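Local coordinates for TAF6 (PDB 4ATG), which probably serves as a subunit of the general transcription factor TFIID, its C-terminal HEAT-repeat domain taking part in formation of the complex with TAF9, at residues F80-L85 with D119-S124; P90-C95 with A111-Y116; K15-I20 with I46-E51. One frame throughout, in Å; residues are numbered along the deposited sequence. Where two conformers were deposited one is given.

Interaction 1: residues F80-L85 with D119-S124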
loop_
_atom_site.group_PDB
_atom_site.type_symbol
_atom_site.label_atom_id
_atom_site.label_comp_id
_atom_site.label_asym_id
_atom_site.label_seq_id
_atom_site.Cartn_x
_atom_site.Cartn_y
_atom_site.Cartn_z
ATOM N N PHE A 80 -9.386 -9.902 -12.639
ATOM C CA PHE A 80 -8.278 -10.843 -12.429
ATOM C C PHE A 80 -7.086 -9.978 -12.111
ATOM O O PHE A 80 -6.484 -9.387 -13.012
ATOM C CB PHE A 80 -8.026 -11.692 -13.687
ATOM C CG PHE A 80 -6.898 -12.674 -13.510
ATOM C CD1 PHE A 80 -6.906 -13.587 -12.466
ATOM C CD2 PHE A 80 -5.830 -12.699 -14.399
ATOM C CE1 PHE A 80 -5.858 -14.509 -12.307
ATOM C CE2 PHE A 80 -4.801 -13.646 -14.265
ATOM C CZ PHE A 80 -4.808 -14.529 -13.204
ATOM N N ILE A 81 -6.810 -9.813 -10.825
ATOM C CA ILE A 81 -5.794 -8.872 -10.343
ATOM C C ILE A 81 -4.373 -9.364 -10.362
ATOM O O ILE A 81 -3.446 -8.552 -10.361
ATOM C CB ILE A 81 -6.216 -8.328 -8.944
ATOM C CG1 ILE A 81 -5.638 -6.914 -8.653
ATOM C CG2 ILE A 81 -5.852 -9.319 -7.796
ATOM C CD1 ILE A 81 -6.155 -5.768 -9.636
ATOM N N ASP A 82 -4.170 -10.686 -10.305
ATOM C CA ASP A 82 -2.817 -11.264 -10.232
ATOM C C ASP A 82 -1.747 -10.629 -11.126
ATOM O O ASP A 82 -0.674 -10.363 -10.593
ATOM C CB ASP A 82 -2.818 -12.786 -10.425
ATOM C CG ASP A 82 -3.776 -13.552 -9.522
ATOM O OD1 ASP A 82 -4.897 -13.039 -9.267
ATOM O OD2 ASP A 82 -3.450 -14.713 -9.157
ATOM N N PRO A 83 -1.993 -10.341 -12.432
ATOM C CA PRO A 83 -0.935 -9.728 -13.272
ATOM C C PRO A 83 -0.522 -8.315 -12.884
ATOM O O PRO A 83 0.466 -7.813 -13.415
ATOM C CB PRO A 83 -1.558 -9.703 -14.679
ATOM C CG PRO A 83 -2.723 -10.620 -14.633
ATOM C CD PRO A 83 -3.229 -10.529 -13.222
ATOM N N TYR A 84 -1.267 -7.685 -11.976
ATOM C CA TYR A 84 -1.051 -6.291 -11.594
ATOM C C TYR A 84 -0.559 -6.103 -10.181
ATOM O O TYR A 84 -0.258 -4.977 -9.803
ATOM C CB TYR A 84 -2.340 -5.475 -11.842
ATOM C CG TYR A 84 -2.813 -5.610 -13.272
ATOM C CD1 TYR A 84 -2.135 -4.982 -14.316
ATOM C CD2 TYR A 84 -3.887 -6.436 -13.595
ATOM C CE1 TYR A 84 -2.535 -5.148 -15.642
ATOM C CE2 TYR A 84 -4.300 -6.599 -14.918
ATOM C CZ TYR A 84 -3.606 -5.973 -15.938
ATOM O OH TYR A 84 -3.968 -6.173 -17.248
ATOM N N LEU A 85 -0.418 -7.196 -9.402
ATOM C CA LEU A 85 0.068 -7.075 -8.020
ATOM C C LEU A 85 1.465 -6.471 -7.976
ATOM O O LEU A 85 1.794 -5.776 -7.021
ATOM C CB LEU A 85 0.067 -8.440 -7.317
ATOM C CG LEU A 85 -1.330 -9.067 -7.136
ATOM C CD1 LEU A 85 -1.203 -10.459 -6.636
ATOM C CD2 LEU A 85 -2.207 -8.227 -6.150
ATOM N N ASP A 119 -0.643 -12.041 2.732
ATOM C CA ASP A 119 -1.358 -13.232 3.204
ATOM C C ASP A 119 -2.038 -14.017 2.085
ATOM O O ASP A 119 -2.065 -15.245 2.132
ATOM C CB ASP A 119 -2.406 -12.842 4.248
ATOM C CG ASP A 119 -1.829 -12.436 5.608
ATOM O OD1 ASP A 119 -0.670 -12.765 5.879
ATOM O OD2 ASP A 119 -2.583 -11.891 6.429
ATOM N N THR A 120 -2.602 -13.319 1.107
ATOM C CA THR A 120 -3.366 -13.975 0.041
ATOM C C THR A 120 -2.488 -14.606 -1.036
ATOM O O THR A 120 -2.847 -15.660 -1.585
ATOM C CB THR A 120 -4.367 -12.962 -0.557
ATOM O OG1 THR A 120 -5.182 -12.453 0.499
ATOM C CG2 THR A 120 -5.280 -13.564 -1.652
ATOM N N TYR A 121 -1.414 -13.910 -1.416
ATOM C CA TYR A 121 -0.592 -14.278 -2.583
ATOM C C TYR A 121 0.837 -14.713 -2.399
ATOM O O TYR A 121 1.426 -15.188 -3.388
ATOM C CB TYR A 121 -0.612 -13.078 -3.568
ATOM C CG TYR A 121 -2.002 -12.745 -4.056
ATOM C CD1 TYR A 121 -2.637 -13.539 -5.007
ATOM C CD2 TYR A 121 -2.691 -11.636 -3.561
ATOM C CE1 TYR A 121 -3.917 -13.232 -5.466
ATOM C CE2 TYR A 121 -3.978 -11.324 -4.012
ATOM C CZ TYR A 121 -4.588 -12.132 -4.958
ATOM O OH TYR A 121 -5.863 -11.847 -5.409
ATOM N N SER A 122 1.443 -14.567 -1.193
ATOM C CA SER A 122 2.851 -14.936 -1.027
ATOM C C SER A 122 3.139 -16.406 -1.311
ATOM O O SER A 122 4.249 -16.722 -1.758
ATOM C CB SER A 122 3.388 -14.526 0.345
ATOM O OG SER A 122 2.737 -15.237 1.384
ATOM N N ARG A 123 2.162 -17.311 -1.066
ATOM C CA ARG A 123 2.423 -18.752 -1.342
ATOM C C ARG A 123 2.241 -19.099 -2.822
ATOM O O ARG A 123 2.730 -20.139 -3.283
ATOM C CB ARG A 123 1.560 -19.672 -0.464
ATOM C CG ARG A 123 1.895 -19.592 1.025
ATOM C CD ARG A 123 1.140 -20.638 1.819
ATOM N NE ARG A 123 1.283 -20.430 3.262
ATOM C CZ ARG A 123 0.397 -19.797 4.024
ATOM N NH1 ARG A 123 -0.714 -19.301 3.493
ATOM N NH2 ARG A 123 0.613 -19.657 5.325
ATOM N N SER A 124 1.547 -18.239 -3.561
ATOM C CA SER A 124 1.313 -18.440 -4.998
ATOM C C SER A 124 2.437 -17.865 -5.838
ATOM O O SER A 124 2.823 -18.486 -6.815
ATOM C CB SER A 124 0.010 -17.783 -5.442
ATOM O OG SER A 124 -1.068 -18.161 -4.610
HETATM O O HOH W 1 -6.750 -13.272 -7.498
#

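Interaction 2: residues P90-C95 with A111-Y116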
loop_
_atom_site.group_PDB
_atom_site.type_symbol
_atom_site.label_atom_id
_atom_site.label_comp_id
_atom_site.label_asym_id
_atom_site.label_seq_id
_atom_site.Cartn_x
_atom_site.Cartn_y
_atom_site.Cartn_z
ATOM N N PRO A 90 4.301 -1.838 -4.963
ATOM C CA PRO A 90 5.214 -0.707 -4.718
ATOM C C PRO A 90 4.483 0.620 -4.487
ATOM O O PRO A 90 4.953 1.415 -3.690
ATOM C CB PRO A 90 6.142 -0.697 -5.940
ATOM C CG PRO A 90 5.433 -1.415 -6.980
ATOM C CD PRO A 90 4.534 -2.419 -6.304
ATOM N N SER A 91 3.288 0.804 -5.079
ATOM C CA SER A 91 2.489 2.020 -4.884
ATOM C C SER A 91 1.943 2.047 -3.435
ATOM O O SER A 91 2.015 3.068 -2.765
ATOM C CB SER A 91 1.344 2.065 -5.882
ATOM O OG SER A 91 0.655 3.291 -5.753
ATOM N N LEU A 92 1.432 0.912 -2.950
ATOM C CA LEU A 92 1.021 0.807 -1.556
ATOM C C LEU A 92 2.217 1.003 -0.634
ATOM O O LEU A 92 2.086 1.686 0.373
ATOM C CB LEU A 92 0.420 -0.551 -1.290
ATOM C CG LEU A 92 -0.996 -0.800 -1.813
ATOM C CD1 LEU A 92 -1.309 -2.322 -1.686
ATOM C CD2 LEU A 92 -2.013 0.058 -1.052
ATOM N N LEU A 93 3.372 0.424 -0.964
ATOM C CA LEU A 93 4.568 0.601 -0.128
ATOM C C LEU A 93 5.037 2.046 -0.061
ATOM O O LEU A 93 5.525 2.466 0.991
ATOM C CB LEU A 93 5.704 -0.336 -0.555
ATOM C CG LEU A 93 5.459 -1.822 -0.274
ATOM C CD1 LEU A 93 6.484 -2.653 -0.974
ATOM C CD2 LEU A 93 5.502 -2.128 1.238
ATOM N N THR A 94 4.831 2.836 -1.148
ATOM C CA THR A 94 5.153 4.281 -1.146
ATOM C C THR A 94 4.292 4.981 -0.064
ATOM O O THR A 94 4.777 5.876 0.618
ATOM C CB THR A 94 4.903 4.867 -2.526
ATOM O OG1 THR A 94 5.827 4.268 -3.440
ATOM C CG2 THR A 94 5.047 6.385 -2.566
ATOM N N CYS A 95 3.028 4.558 0.098
ATOM C CA CYS A 95 2.150 5.136 1.135
ATOM C C CYS A 95 2.567 4.729 2.530
ATOM O O CYS A 95 2.290 5.461 3.480
ATOM C CB CYS A 95 0.691 4.788 0.878
ATOM S SG CYS A 95 0.038 5.501 -0.642
ATOM N N ALA A 111 -0.472 -0.224 4.879
ATOM C CA ALA A 111 0.214 -1.410 5.422
ATOM C C ALA A 111 -0.767 -2.584 5.564
ATOM O O ALA A 111 -0.390 -3.730 5.305
ATOM C CB ALA A 111 0.842 -1.088 6.782
ATOM N N ASP A 112 -2.038 -2.294 5.936
ATOM C CA ASP A 112 -3.094 -3.294 6.059
ATOM C C ASP A 112 -3.374 -3.969 4.714
ATOM O O ASP A 112 -3.632 -5.180 4.667
ATOM C CB ASP A 112 -4.364 -2.654 6.589
ATOM C CG ASP A 112 -4.244 -2.161 8.023
ATOM O OD1 ASP A 112 -3.356 -2.668 8.758
ATOM O OD2 ASP A 112 -5.044 -1.282 8.415
ATOM N N ILE A 113 -3.312 -3.191 3.621
ATOM C CA ILE A 113 -3.548 -3.754 2.277
ATOM C C ILE A 113 -2.350 -4.549 1.842
ATOM O O ILE A 113 -2.516 -5.626 1.252
ATOM C CB ILE A 113 -4.013 -2.681 1.238
ATOM C CG1 ILE A 113 -5.214 -1.849 1.825
ATOM C CG2 ILE A 113 -4.432 -3.374 -0.108
ATOM C CD1 ILE A 113 -6.434 -2.660 2.311
ATOM N N VAL A 114 -1.143 -4.066 2.147
ATOM C CA VAL A 114 0.075 -4.852 1.856
ATOM C C VAL A 114 -0.025 -6.208 2.565
ATOM O O VAL A 114 0.358 -7.230 1.986
ATOM C CB VAL A 114 1.371 -4.119 2.273
ATOM C CG1 VAL A 114 2.604 -5.042 2.201
ATOM C CG2 VAL A 114 1.588 -2.873 1.425
ATOM N N LYS A 115 -0.524 -6.217 3.813
ATOM C CA LYS A 115 -0.680 -7.472 4.573
ATOM C C LYS A 115 -1.676 -8.406 3.884
ATOM O O LYS A 115 -1.424 -9.596 3.767
ATOM C CB LYS A 115 -1.113 -7.209 6.020
ATOM C CG LYS A 115 -1.528 -8.511 6.751
ATOM C CD LYS A 115 -1.954 -8.283 8.187
ATOM C CE LYS A 115 -2.453 -9.570 8.838
ATOM N NZ LYS A 115 -1.501 -10.702 8.622
ATOM N N TYR A 116 -2.779 -7.870 3.415
ATOM C CA TYR A 116 -3.792 -8.680 2.723
ATOM C C TYR A 116 -3.166 -9.355 1.495
ATOM O O TYR A 116 -3.419 -10.541 1.245
ATOM C CB TYR A 116 -4.964 -7.795 2.277
ATOM C CG TYR A 116 -6.063 -8.600 1.624
ATOM C CD1 TYR A 116 -7.064 -9.186 2.385
ATOM C CD2 TYR A 116 -6.059 -8.842 0.247
ATOM C CE1 TYR A 116 -8.061 -9.964 1.795
ATOM C CE2 TYR A 116 -7.066 -9.599 -0.357
ATOM C CZ TYR A 116 -8.054 -10.172 0.429
ATOM O OH TYR A 116 -9.070 -10.906 -0.127
#

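Interaction 3: residues K15-I20 with I46-E51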
loop_
_atom_site.group_PDB
_atom_site.type_symbol
_atom_site.label_atom_id
_atom_site.label_comp_id
_atom_site.label_asym_id
_atom_site.label_seq_id
_atom_site.Cartn_x
_atom_site.Cartn_y
_atom_site.Cartn_z
ATOM N N LYS A 15 -14.973 9.096 -15.764
ATOM C CA LYS A 15 -16.009 9.400 -14.747
ATOM C C LYS A 15 -15.554 8.954 -13.348
ATOM O O LYS A 15 -15.620 9.734 -12.407
ATOM C CB LYS A 15 -17.355 8.728 -15.091
ATOM C CG LYS A 15 -18.458 9.078 -14.100
ATOM C CD LYS A 15 -18.774 10.573 -14.228
ATOM C CE LYS A 15 -19.684 11.083 -13.176
ATOM N NZ LYS A 15 -19.895 12.566 -13.343
ATOM N N ILE A 16 -15.067 7.720 -13.220
ATOM C CA ILE A 16 -14.591 7.196 -11.934
ATOM C C ILE A 16 -13.472 8.072 -11.384
ATOM O O ILE A 16 -13.475 8.412 -10.198
ATOM C CB ILE A 16 -14.140 5.709 -12.067
ATOM C CG1 ILE A 16 -15.358 4.780 -12.388
ATOM C CG2 ILE A 16 -13.364 5.242 -10.799
ATOM C CD1 ILE A 16 -16.525 4.721 -11.341
ATOM N N LEU A 17 -12.496 8.385 -12.226
ATOM C CA LEU A 17 -11.359 9.209 -11.789
ATOM C C LEU A 17 -11.818 10.583 -11.298
ATOM O O LEU A 17 -11.346 11.051 -10.258
ATOM C CB LEU A 17 -10.306 9.318 -12.892
ATOM C CG LEU A 17 -9.642 7.971 -13.333
ATOM C CD1 LEU A 17 -8.502 8.245 -14.214
ATOM C CD2 LEU A 17 -9.271 7.056 -12.159
ATOM N N SER A 18 -12.807 11.167 -11.972
ATOM C CA SER A 18 -13.357 12.475 -11.609
ATOM C C SER A 18 -14.074 12.441 -10.253
ATOM O O SER A 18 -14.275 13.503 -9.652
ATOM C CB SER A 18 -14.336 12.961 -12.673
ATOM O OG SER A 18 -15.600 12.329 -12.510
ATOM N N MET A 19 -14.505 11.249 -9.806
ATOM C CA MET A 19 -15.215 11.051 -8.527
ATOM C C MET A 19 -14.264 10.926 -7.319
ATOM O O MET A 19 -14.702 11.094 -6.204
ATOM C CB MET A 19 -16.145 9.819 -8.615
ATOM C CG MET A 19 -17.337 10.032 -9.606
ATOM S SD MET A 19 -18.052 8.477 -10.209
ATOM C CE MET A 19 -19.066 8.045 -8.823
ATOM N N ILE A 20 -12.964 10.641 -7.541
ATOM C CA ILE A 20 -12.002 10.481 -6.432
ATOM C C ILE A 20 -11.982 11.704 -5.526
ATOM O O ILE A 20 -12.114 11.567 -4.304
ATOM C CB ILE A 20 -10.583 10.099 -6.960
ATOM C CG1 ILE A 20 -10.607 8.747 -7.688
ATOM C CG2 ILE A 20 -9.501 10.145 -5.816
ATOM C CD1 ILE A 20 -9.273 8.373 -8.435
ATOM N N ILE A 46 -4.781 1.487 -12.238
ATOM C CA ILE A 46 -3.559 1.356 -11.440
ATOM C C ILE A 46 -2.532 2.404 -11.833
ATOM O O ILE A 46 -1.946 3.026 -10.955
ATOM C CB ILE A 46 -2.991 -0.081 -11.475
ATOM C CG1 ILE A 46 -3.983 -1.058 -10.819
ATOM C CG2 ILE A 46 -1.606 -0.144 -10.779
ATOM C CD1 ILE A 46 -3.789 -2.423 -11.251
ATOM N N GLN A 47 -2.327 2.626 -13.136
ATOM C CA GLN A 47 -1.379 3.662 -13.593
ATOM C C GLN A 47 -1.816 5.054 -13.094
ATOM O O GLN A 47 -0.985 5.800 -12.567
ATOM C CB GLN A 47 -1.257 3.639 -15.139
ATOM C CG GLN A 47 -0.161 4.531 -15.700
ATOM C CD GLN A 47 -0.468 5.026 -17.099
ATOM O OE1 GLN A 47 -1.315 4.487 -17.832
ATOM N NE2 GLN A 47 0.223 6.077 -17.503
ATOM N N HIS A 48 -3.119 5.420 -13.236
ATOM C CA HIS A 48 -3.582 6.746 -12.769
ATOM C C HIS A 48 -3.477 6.884 -11.269
ATOM O O HIS A 48 -3.026 7.925 -10.770
ATOM C CB HIS A 48 -5.037 7.038 -13.185
ATOM C CG HIS A 48 -5.585 8.303 -12.578
ATOM N ND1 HIS A 48 -5.362 9.538 -13.162
ATOM C CD2 HIS A 48 -6.306 8.483 -11.446
ATOM C CE1 HIS A 48 -5.974 10.422 -12.386
ATOM N NE2 HIS A 48 -6.556 9.834 -11.341
ATOM N N ILE A 49 -3.978 5.875 -10.543
ATOM C CA ILE A 49 -3.987 5.915 -9.080
ATOM C C ILE A 49 -2.547 6.049 -8.563
ATOM O O ILE A 49 -2.317 6.871 -7.680
ATOM C CB ILE A 49 -4.764 4.720 -8.443
ATOM C CG1 ILE A 49 -6.272 4.793 -8.790
ATOM C CG2 ILE A 49 -4.586 4.702 -6.920
ATOM C CD1 ILE A 49 -7.017 3.336 -8.706
ATOM N N SER A 50 -1.574 5.269 -9.128
ATOM C CA SER A 50 -0.164 5.360 -8.702
ATOM C C SER A 50 0.362 6.767 -8.899
ATOM O O SER A 50 1.031 7.304 -8.014
ATOM C CB SER A 50 0.715 4.392 -9.489
ATOM O OG SER A 50 0.383 3.058 -9.162
ATOM N N GLU A 51 0.040 7.388 -10.064
ATOM C CA GLU A 51 0.484 8.757 -10.374
ATOM C C GLU A 51 -0.172 9.776 -9.450
ATOM O O GLU A 51 0.475 10.716 -8.997
ATOM C CB GLU A 51 0.196 9.112 -11.849
ATOM C CG GLU A 51 1.177 8.488 -12.829
ATOM C CD GLU A 51 0.826 8.581 -14.305
ATOM O OE1 GLU A 51 -0.313 8.985 -14.641
ATOM O OE2 GLU A 51 1.694 8.213 -15.130
HETATM O O HOH W 2 -8.120 11.890 -10.449
#

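Interaction 1: residues F80-L85 with D119-S124
L85 sets its CD1 methyl over the middle of the Y121 ring in a CH-pi contact, 3.6 Å from the ring centroid and 14° off the ring normal. This is the tight part of a contact that joins the loop entering helix 85-97 to the C-terminal part of helix 104-121 within the TAF6 C-terminal HEAT repeat domain. The torsion of L85, with CG anti to the carbonyl carbon (chi1 -64°), carries the isobutyl group across the ring at about a right angle. CG2 of T120 lies against the opposite face, displaced toward the rim, and the phenol is thus held flat between two methyl groups. Near the hydroxyl, I81 CG2 comes obliquely to within 3.5 Å of Y121 OH, and the I81 side chain also packs on V42, L73 and I74.

The other side is looser and wetter. The carboxylate of D82 stands steeply to the ring, the two planes 78° apart, and its OD1 comes no closer than 3.9 Å to Y121 CE1. A water at the ring edge, in its plane, bridges D82 OD1 (2.6 Å, the water donating) and Y121 OH (2.7 Å). OD2 of D82 takes a separate hydrogen bond from Y125 OH.

Y121 thus presents its ring to hydrocarbon and its hydroxyl to a water-linked acid, an arrangement likely to limit rotation of the phenol.

Interaction 2: residues P90-C95 with A111-Y116
L92 and V114 face each other where helices 85-97 and 104-121 pack, and the contact between them is wholly apolar. CB of L92 meets CG2 of V114 at 3.8 Å, and the same methyl of V114 reaches CD2 of L93 at 4.0 Å, so that one valine branch touches two successive leucines. That branch lies anti to its own carbonyl carbon, the other methyl, CG1, being anti to the backbone N (chi1 170°). L92 also crosses I113 at about a right angle: its CD1 lies 3.7 Å from I113 CG2, and its CD2 comes near I113 CB. The ethyl arm of I113 leads away, and the side chain also touches I67 and F71 of helix 60-75. V114 packs in addition on V132 and C156, and L93 on T135 and L136 of helix 128-140.

The two segments run roughly antiparallel, with 147° between their directions and their axes approaching to 9.1 Å, a packing of neighbouring helices consistent with the HEAT-repeat domain. L92 and V114 form the nearest CA pair, 6.7 Å apart.

Polar groups bond within or beyond the pair of segments. P90 O accepts both T94 N, at 2.9 Å, and T94 OG1, at 3.0 Å, the two donors arriving from opposite faces of the carbonyl plane; the threonine hydroxyl is thereby tied back to its own helix. S110 OG, just before 111-116 on helix 104-121, hydrogen-bonds to L92 O.

Buried near the centre of the chain, the interface probably depends on the fit of branched hydrocarbon, with a directional bond added beside it by the serine, and the helices are probably held together mainly by exclusion of water.

Interaction 3: residues K15-I20 with I46-E51
L17 overlaps the imidazole of H48 with its CD1 methyl, a CH-pi contact in which the methyl sits over the centre of one face, 3.4 Å from the ring centroid and 13° off the normal. H48 has two conformers, and the contact described holds for one of them. The two side chains come from opposite directions, and the second methyl joins the contact, L17 CD2 lying 3.4 Å from H48 CD2. The histidine extends toward helix 7-20 because its CG is anti to the backbone N (chi1 173°). At the ring edge, near its plane, I20 CD1 approaches H48 CD2 at 4.2 Å, a much lighter touch than the leucine makes.

NE2 of the ring is met by water. One molecule in the ring plane is hydrogen-bonded to H48 NE2 at 2.7 Å and makes a weak bond to L17 O at 3.3 Å, linking the imidazole to the backbone of the residue that covers its face. An alanine in place of L17 would remove both methyls from the imidazole and would probably leave that face uncovered and the ring freer to turn.

L17 also packs on F45 and I20 on L52, both of helix 42-55, while I20 continues to T65 and L69 of helix 60-75. The pair thus joins helix 7-20 to helix 42-55 at a partly buried margin, with helix 60-75 packing against I20 and helix 25-34 receiving I16 and M19.

Overall arrangement
Along the chain interaction 3 comes first and closes before the other two begin; interaction 2 then falls within the span bracketed by interaction 1. Interactions 1 and 2 share helix 104-121, using its end and its middle, and their centres lie about 13 Å apart. Interaction 3 has its centre about 22 Å from that of interaction 1 and about 17 Å from that of interaction 2. Helix 42-55 links it to both: I46 CD1 packs on Y84 CB at 3.4 Å, and S50 OG, in one of its conformers, makes a weak contact with S91 OG at 3.4 Å. Contacts thus pass from helix to helix through the all-helical HEAT-repeat domain, consistent with one continuous solenoid-like body.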